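Protein of unknown function (DUF1255) (Acidithiobacillus ferrooxidans ATCC 23270, PDB 3EO6) is of unknown function but belongs to the pyrimidine/purine nucleoside phosphorylase family of the cupin clan, so it probably acts in nucleoside phosphorolysis. Local coordinates at residues L40-S51 against S91-Y102. Numbering follows the deposited sequence.
Sequences LTLLHPGVYTLS and SYRLEVMEPLDY
Thr-41 sits squarely over one face of the Tyr-102 ring. Its CB lies 3.7 Å from the ring centroid and 13° off the ring normal, a CH-pi contact. Thr-41 CG2 reaches Tyr-102 CZ at 3.4 Å. Tyr-102 CG stands between the backbone N and the carbonyl carbon (chi1 58°), which folds the ring across its neighbour strand. Leu-43 CB meets the edge of the same ring, close to its plane. Replacing Tyr-102 by an alanine is likely to strip Thr-41 CB and CG2 of their aromatic cover and to open a gap beside Leu-43.

Leu-43 CD2 then packs on Val-96 CG2 at 3.6 Å and on Leu-94 CD1. Leu-43 CD1 lies over a face of the Tyr-48 ring, off-centre. In one of its two conformers Leu-50 touches Leu-94, CD1 to CD1 at 3.6 Å, with its CB over one face of Tyr-92.

These side chains line the inside of a beta barrel, consistent with the cupin fold of the family. Strands 40-43 and 99-102 pair antiparallel in one sheet, and strands 46-50 and 92-96 pair antiparallel in the other. Both segments switch sheets at the corner, with a one-residue shift in register. At the corner Tyr-48 OH donates to His-44 O at 2.7 Å, from well above the carbonyl plane. Arg-24 also bonds that hydroxyl.

The other side of strands 46-50 and 92-96 is looser and largely solvent-facing. Val-47 CG2 rests on Glu-95 CG at 3.6 Å. Thr-49 OG1 lies over the centre of the Arg-93 guanidinium, 3.5 Å above its plane, while the two side chains run alongside each other. The corresponding side of strands 40-43 and 99-102 is buried at the dimer interface. There Asp-101 lies beside Leu-42, and its OD1 binds Arg-28 and Ser-17 of the second subunit.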
ATOM      1  N   LEU A  40      -2.000  -1.935  -7.362  1.00  6.57           N
ATOM      2  CA  LEU A  40      -0.726  -2.036  -6.664  1.00  6.56           C
ATOM      3  C   LEU A  40      -1.003  -2.695  -5.317  1.00  6.19           C
ATOM      4  O   LEU A  40      -1.688  -2.109  -4.459  1.00  6.47           O
ATOM      5  CB  LEU A  40      -0.137  -0.646  -6.500  1.00  7.31           C
ATOM      6  CG  LEU A  40       1.158  -0.570  -5.711  1.00  7.79           C
ATOM      7  CD1 LEU A  40       2.251  -1.416  -6.248  1.00 10.34           C
ATOM      8  CD2 LEU A  40       1.596   0.899  -5.636  1.00 11.69           C
ATOM      9  N   THR A  41      -0.566  -3.937  -5.193  1.00  6.98           N
ATOM     10  CA  THR A  41      -0.995  -4.838  -4.162  1.00  6.69           C
ATOM     11  C   THR A  41       0.161  -5.214  -3.249  1.00  6.23           C
ATOM     12  O   THR A  41       1.265  -5.447  -3.731  1.00  7.05           O
ATOM     13  CB  THR A  41      -1.571  -6.121  -4.810  1.00  8.09           C
ATOM     14  OG1 THR A  41      -2.537  -5.739  -5.792  1.00  9.47           O
ATOM     15  CG2 THR A  41      -2.184  -7.024  -3.785  1.00  8.67           C
ATOM     16  N   LEU A  42      -0.133  -5.310  -1.946  1.00  6.52           N
ATOM     17  CA  LEU A  42       0.739  -5.886  -0.948  1.00  5.83           C
ATOM     18  C   LEU A  42       0.008  -7.104  -0.373  1.00  6.04           C
ATOM     19  O   LEU A  42      -1.109  -6.990   0.123  1.00  6.80           O
ATOM     20  CB  LEU A  42       1.025  -4.872   0.145  1.00  7.11           C
ATOM     21  CG  LEU A  42       1.864  -5.400   1.276  1.00  7.57           C
ATOM     22  CD1 LEU A  42       3.251  -5.881   0.835  1.00  9.14           C
ATOM     23  CD2 LEU A  42       1.994  -4.298   2.335  1.00  9.68           C
ATOM     24  N   LEU A  43       0.658  -8.259  -0.444  1.00  6.68           N
ATOM     25  CA  LEU A  43       0.131  -9.510   0.082  1.00  6.86           C
ATOM     26  C   LEU A  43       1.072 -10.004   1.135  1.00  7.17           C
ATOM     27  O   LEU A  43       2.255 -10.239   0.867  1.00  8.62           O
ATOM     28  CB  LEU A  43      -0.081 -10.513  -1.074  1.00  7.71           C
ATOM     29  CG  LEU A  43      -0.751 -11.830  -0.736  1.00  7.35           C
ATOM     30  CD1 LEU A  43      -2.162 -11.588  -0.194  1.00  7.74           C
ATOM     31  CD2 LEU A  43      -0.829 -12.679  -1.997  1.00  8.00           C
ATOM     32  N   HIS A  44       0.565 -10.095   2.371  0.53  7.73           N
ATOM     33  CA  HIS A  44       1.347 -10.445   3.530  0.53  8.72           C
ATOM     34  C   HIS A  44       1.637 -11.989   3.485  0.53  9.07           C
ATOM     35  O   HIS A  44       0.906 -12.734   2.830  0.53  7.74           O
ATOM     36  CB  HIS A  44       0.486 -10.071   4.736  0.53  9.89           C
ATOM     37  CG  HIS A  44       0.268  -8.590   5.018  0.53  9.60           C
ATOM     38  ND1 HIS A  44      -0.049  -7.576   4.120  0.53 12.96           N
ATOM     39  CD2 HIS A  44       0.141  -8.042   6.246  0.53 11.74           C
ATOM     40  CE1 HIS A  44      -0.212  -6.442   4.802  0.53 10.55           C
ATOM     41  NE2 HIS A  44      -0.142  -6.720   6.086  0.53 15.92           N
ATOM     42  N   PRO A  45       2.715 -12.481   4.146  1.00  9.36           N
ATOM     43  CA  PRO A  45       3.028 -13.928   4.165  1.00  9.98           C
ATOM     44  C   PRO A  45       1.808 -14.792   4.522  1.00  9.18           C
ATOM     45  O   PRO A  45       1.028 -14.453   5.406  1.00  9.47           O
ATOM     46  CB  PRO A  45       4.160 -14.024   5.180  1.00 11.31           C
ATOM     47  CG  PRO A  45       4.865 -12.704   5.028  1.00 12.38           C
ATOM     48  CD  PRO A  45       3.722 -11.726   4.904  1.00 12.63           C
ATOM     49  N   GLY A  46       1.696 -15.902   3.821  1.00  8.46           N
ATOM     50  CA  GLY A  46       0.571 -16.828   3.939  1.00  8.01           C
ATOM     51  C   GLY A  46       0.408 -17.587   2.670  1.00  7.20           C
ATOM     52  O   GLY A  46       1.280 -17.538   1.791  1.00  7.82           O
ATOM     53  N   VAL A  47      -0.691 -18.323   2.565  1.00  6.92           N
ATOM     54  CA  VAL A  47      -1.025 -19.043   1.342  1.00  7.12           C
ATOM     55  C   VAL A  47      -2.488 -18.727   1.021  1.00  6.35           C
ATOM     56  O   VAL A  47      -3.331 -18.862   1.892  1.00  6.90           O
ATOM     57  CB  VAL A  47      -0.811 -20.557   1.457  1.00  8.93           C
ATOM     58  CG1 VAL A  47      -1.086 -21.239   0.108  1.00 10.20           C
ATOM     59  CG2 VAL A  47       0.611 -20.864   1.924  1.00 11.35           C
ATOM     60  N   TYR A  48      -2.749 -18.360  -0.226  1.00  6.10           N
ATOM     61  CA  TYR A  48      -4.033 -17.803  -0.621  1.00  6.07           C
ATOM     62  C   TYR A  48      -4.483 -18.416  -1.932  1.00  6.25           C
ATOM     63  O   TYR A  48      -3.718 -18.477  -2.882  1.00  7.53           O
ATOM     64  CB  TYR A  48      -3.918 -16.270  -0.806  1.00  6.59           C
ATOM     65  CG  TYR A  48      -3.254 -15.585   0.341  1.00  6.17           C
ATOM     66  CD1 TYR A  48      -3.980 -15.192   1.450  1.00  6.46           C
ATOM     67  CD2 TYR A  48      -1.897 -15.402   0.358  1.00  6.09           C
ATOM     68  CE1 TYR A  48      -3.338 -14.582   2.538  1.00  6.78           C
ATOM     69  CE2 TYR A  48      -1.256 -14.813   1.428  1.00  6.25           C
ATOM     70  CZ  TYR A  48      -1.990 -14.384   2.523  1.00  6.50           C
ATOM     71  OH  TYR A  48      -1.411 -13.801   3.622  1.00  7.37           O
ATOM     72  N   THR A  49      -5.747 -18.818  -1.981  1.00  6.12           N
ATOM     73  CA  THR A  49      -6.342 -19.301  -3.212  1.00  6.22           C
ATOM     74  C   THR A  49      -7.124 -18.166  -3.843  1.00  6.39           C
ATOM     75  O   THR A  49      -8.015 -17.602  -3.195  1.00  8.12           O
ATOM     76  CB  THR A  49      -7.293 -20.484  -2.981  1.00  7.90           C
ATOM     77  OG1 THR A  49      -6.631 -21.468  -2.208  1.00  9.07           O
ATOM     78  CG2 THR A  49      -7.704 -21.095  -4.307  1.00 11.35           C
ATOM     79  N   LEU A  50      -6.726 -17.779  -5.041  0.53  5.88           N
ATOM     80  CA  LEU A  50      -7.203 -16.615  -5.754  0.53  5.37           C
ATOM     81  C   LEU A  50      -7.783 -17.057  -7.126  0.53  6.58           C
ATOM     82  O   LEU A  50      -7.590 -18.210  -7.575  0.53  6.81           O
ATOM     83  CB  LEU A  50      -6.031 -15.643  -5.956  0.53  6.48           C
ATOM     84  CG  LEU A  50      -5.293 -15.262  -4.678  0.53  8.14           C
ATOM     85  CD1 LEU A  50      -4.001 -14.521  -4.945  0.53  9.88           C
ATOM     86  CD2 LEU A  50      -6.237 -14.482  -3.754  0.53  9.36           C
ATOM     87  N   SER A  51      -8.524 -16.147  -7.765  0.53  5.73           N
ATOM     88  CA  SER A  51      -8.970 -16.347  -9.136  0.53  5.81           C
ATOM     89  C   SER A  51      -9.508 -15.046  -9.636  0.53  6.07           C
ATOM     90  O   SER A  51      -9.798 -14.111  -8.877  0.53  6.28           O
ATOM     91  CB  SER A  51     -10.038 -17.454  -9.294  0.53  7.48           C
ATOM     92  OG  SER A  51     -11.323 -17.094  -8.777  0.53 10.01           O
ATOM     93  N   SER A  91      -8.464 -21.442 -10.154  1.00  8.05           N
ATOM     94  CA  SER A  91      -8.143 -21.169  -8.771  1.00  8.34           C
ATOM     95  C   SER A  91      -6.662 -21.423  -8.510  1.00  7.79           C
ATOM     96  O   SER A  91      -6.252 -22.555  -8.264  1.00  9.79           O
ATOM     97  CB  SER A  91      -9.026 -21.987  -7.860  1.00 10.14           C
ATOM     98  OG  SER A  91     -10.342 -21.533  -7.932  1.00 13.12           O
ATOM     99  N   TYR A  92      -5.841 -20.375  -8.573  1.00  6.97           N
ATOM    100  CA  TYR A  92      -4.428 -20.433  -8.370  1.00  7.10           C
ATOM    101  C   TYR A  92      -4.108 -20.124  -6.916  1.00  6.70           C
ATOM    102  O   TYR A  92      -4.925 -19.542  -6.205  1.00  8.84           O
ATOM    103  CB  TYR A  92      -3.680 -19.496  -9.314  1.00  7.27           C
ATOM    104  CG  TYR A  92      -3.980 -18.014  -9.196  1.00  6.83           C
ATOM    105  CD1 TYR A  92      -5.051 -17.446  -9.862  1.00  7.65           C
ATOM    106  CD2 TYR A  92      -3.158 -17.175  -8.471  1.00  7.30           C
ATOM    107  CE1 TYR A  92      -5.280 -16.085  -9.823  1.00  7.37           C
ATOM    108  CE2 TYR A  92      -3.366 -15.808  -8.429  1.00  7.90           C
ATOM    109  CZ  TYR A  92      -4.427 -15.242  -9.104  1.00  7.77           C
ATOM    110  OH  TYR A  92      -4.615 -13.888  -9.108  1.00  8.52           O
ATOM    111  N   ARG A  93      -2.942 -20.531  -6.470  1.00  5.96           N
ATOM    112  CA  ARG A  93      -2.442 -20.165  -5.150  1.00  5.93           C
ATOM    113  C   ARG A  93      -1.210 -19.323  -5.263  1.00  6.41           C
ATOM    114  O   ARG A  93      -0.349 -19.538  -6.119  1.00  7.47           O
ATOM    115  CB  ARG A  93      -2.158 -21.397  -4.312  1.00  6.41           C
ATOM    116  CG  ARG A  93      -3.413 -22.076  -3.779  1.00  6.55           C
ATOM    117  CD  ARG A  93      -3.109 -23.458  -3.284  1.00  6.84           C
ATOM    118  NE  ARG A  93      -4.150 -24.069  -2.482  1.00  6.71           N
ATOM    119  CZ  ARG A  93      -5.209 -24.643  -2.965  1.00  7.06           C
ATOM    120  NH1 ARG A  93      -5.410 -24.773  -4.260  1.00  8.75           N
ATOM    121  NH2 ARG A  93      -6.095 -25.120  -2.080  1.00  8.53           N
ATOM    122  N   LEU A  94      -1.091 -18.374  -4.347  1.00  6.19           N
ATOM    123  CA  LEU A  94       0.157 -17.689  -4.063  1.00  6.07           C
ATOM    124  C   LEU A  94       0.540 -18.049  -2.627  1.00  5.90           C
ATOM    125  O   LEU A  94      -0.180 -17.771  -1.681  1.00  6.71           O
ATOM    126  CB  LEU A  94       0.039 -16.163  -4.186  1.00  6.29           C
ATOM    127  CG  LEU A  94      -0.214 -15.638  -5.589  1.00  7.46           C
ATOM    128  CD1 LEU A  94      -0.452 -14.143  -5.568  1.00  8.49           C
ATOM    129  CD2 LEU A  94       0.968 -15.962  -6.514  1.00 10.03           C
ATOM    130  N   GLU A  95       1.733 -18.655  -2.499  1.00  6.67           N
ATOM    131  CA  GLU A  95       2.356 -18.859  -1.192  1.00  6.79           C
ATOM    132  C   GLU A  95       3.422 -17.788  -1.060  1.00  6.67           C
ATOM    133  O   GLU A  95       4.407 -17.799  -1.751  1.00  7.52           O
ATOM    134  CB  GLU A  95       2.956 -20.232  -1.031  1.00  7.19           C
ATOM    135  CG  GLU A  95       3.748 -20.346   0.274  1.00  8.15           C
ATOM    136  CD  GLU A  95       4.188 -21.732   0.638  1.00  8.56           C
ATOM    137  OE1 GLU A  95       4.476 -22.521  -0.283  1.00  8.77           O
ATOM    138  OE2 GLU A  95       4.271 -22.024   1.849  1.00  9.34           O
ATOM    139  N   VAL A  96       3.150 -16.845  -0.172  1.00  7.66           N
ATOM    140  CA  VAL A  96       3.998 -15.708   0.018  1.00  7.50           C
ATOM    141  C   VAL A  96       4.944 -15.980   1.125  1.00  8.55           C
ATOM    142  O   VAL A  96       4.509 -16.210   2.282  1.00  9.36           O
ATOM    143  CB  VAL A  96       3.164 -14.442   0.334  1.00  7.27           C
ATOM    144  CG1 VAL A  96       4.049 -13.249   0.627  1.00  8.23           C
ATOM    145  CG2 VAL A  96       2.260 -14.130  -0.859  1.00  8.60           C
HETATM  146  N   MSE A  97       6.203 -16.115   0.686  0.52  8.12           N
HETATM  147  CA  MSE A  97       7.337 -16.366   1.570  0.52  7.45           C
HETATM  148  C   MSE A  97       7.867 -15.081   2.182  0.52  7.98           C
HETATM  149  O   MSE A  97       8.263 -15.064   3.371  0.52 10.00           O
HETATM  150  CB  MSE A  97       8.429 -17.133   0.860  0.52  8.46           C
HETATM  151  CG  MSE A  97       7.954 -18.409   0.211  0.52  9.03           C
HETATM  152 SE   MSE A  97       7.141 -19.741   1.406  0.42  9.05          SE
HETATM  153  CE  MSE A  97       8.733 -20.193   2.377  0.52 15.28           C
ATOM    154  N   GLU A  98       7.898 -14.018   1.392  0.52  8.47           N
ATOM    155  CA  GLU A  98       8.285 -12.698   1.857  0.52 10.78           C
ATOM    156  C   GLU A  98       7.242 -11.754   1.284  0.52 10.36           C
ATOM    157  O   GLU A  98       6.868 -11.914   0.121  0.52  9.77           O
ATOM    158  CB  GLU A  98       9.683 -12.318   1.380  0.52 13.40           C
ATOM    159  CG  GLU A  98      10.790 -13.232   1.880  0.52 14.21           C
ATOM    160  CD  GLU A  98      11.208 -12.966   3.320  0.52 22.86           C
ATOM    161  OE1 GLU A  98      10.560 -12.165   4.021  0.52 24.33           O
ATOM    162  OE2 GLU A  98      12.203 -13.593   3.759  0.52 27.19           O
ATOM    163  N   PRO A  99       6.846 -10.750   2.078  1.00 11.25           N
ATOM    164  CA  PRO A  99       5.727  -9.884   1.644  1.00 10.74           C
ATOM    165  C   PRO A  99       5.847  -9.459   0.204  1.00  9.36           C
ATOM    166  O   PRO A  99       6.932  -8.994  -0.216  1.00 10.16           O
ATOM    167  CB  PRO A  99       5.846  -8.686   2.536  1.00 12.53           C
ATOM    168  CG  PRO A  99       6.548  -9.160   3.777  1.00 17.16           C
ATOM    169  CD  PRO A  99       7.418 -10.295   3.330  1.00 13.16           C
ATOM    170  N   LEU A 100       4.779  -9.669  -0.543  1.00  9.04           N
ATOM    171  CA  LEU A 100       4.817  -9.554  -1.966  1.00  8.55           C
ATOM    172  C   LEU A 100       4.184  -8.236  -2.389  1.00  7.14           C
ATOM    173  O   LEU A 100       2.995  -8.008  -2.133  1.00  8.53           O
ATOM    174  CB  LEU A 100       4.070 -10.731  -2.622  1.00  8.92           C
ATOM    175  CG  LEU A 100       4.321 -10.972  -4.057  1.00  8.59           C
ATOM    176  CD1 LEU A 100       5.697 -11.507  -4.293  1.00  8.97           C
ATOM    177  CD2 LEU A 100       3.257 -11.924  -4.653  1.00  9.86           C
ATOM    178  N   ASP A 101       4.969  -7.378  -3.054  1.00  6.05           N
ATOM    179  CA  ASP A 101       4.460  -6.199  -3.709  1.00  5.94           C
ATOM    180  C   ASP A 101       4.326  -6.509  -5.189  1.00  5.84           C
ATOM    181  O   ASP A 101       5.309  -6.946  -5.799  1.00  6.47           O
ATOM    182  CB  ASP A 101       5.446  -5.000  -3.568  1.00  6.46           C
ATOM    183  CG  ASP A 101       5.492  -4.436  -2.184  1.00  7.01           C
ATOM    184  OD1 ASP A 101       4.573  -3.618  -1.895  1.00  7.39           O
ATOM    185  OD2 ASP A 101       6.416  -4.755  -1.415  1.00  7.20           O
ATOM    186  N   TYR A 102       3.169  -6.262  -5.775  1.00  5.91           N
ATOM    187  CA  TYR A 102       2.985  -6.551  -7.178  1.00  6.59           C
ATOM    188  C   TYR A 102       1.956  -5.642  -7.774  1.00  6.44           C
ATOM    189  O   TYR A 102       1.095  -5.125  -7.086  1.00  8.49           O
ATOM    190  CB  TYR A 102       2.604  -8.041  -7.391  1.00  6.32           C
ATOM    191  CG  TYR A 102       1.358  -8.542  -6.684  1.00  6.40           C
ATOM    192  CD1 TYR A 102       1.431  -8.953  -5.362  1.00  7.60           C
ATOM    193  CD2 TYR A 102       0.170  -8.682  -7.331  1.00  7.10           C
ATOM    194  CE1 TYR A 102       0.340  -9.521  -4.724  1.00  8.18           C
ATOM    195  CE2 TYR A 102      -0.940  -9.233  -6.702  1.00  7.47           C
ATOM    196  CZ  TYR A 102      -0.851  -9.674  -5.400  1.00  7.12           C
ATOM    197  OH  TYR A 102      -1.871 -10.287  -4.734  1.00  8.16           O
TER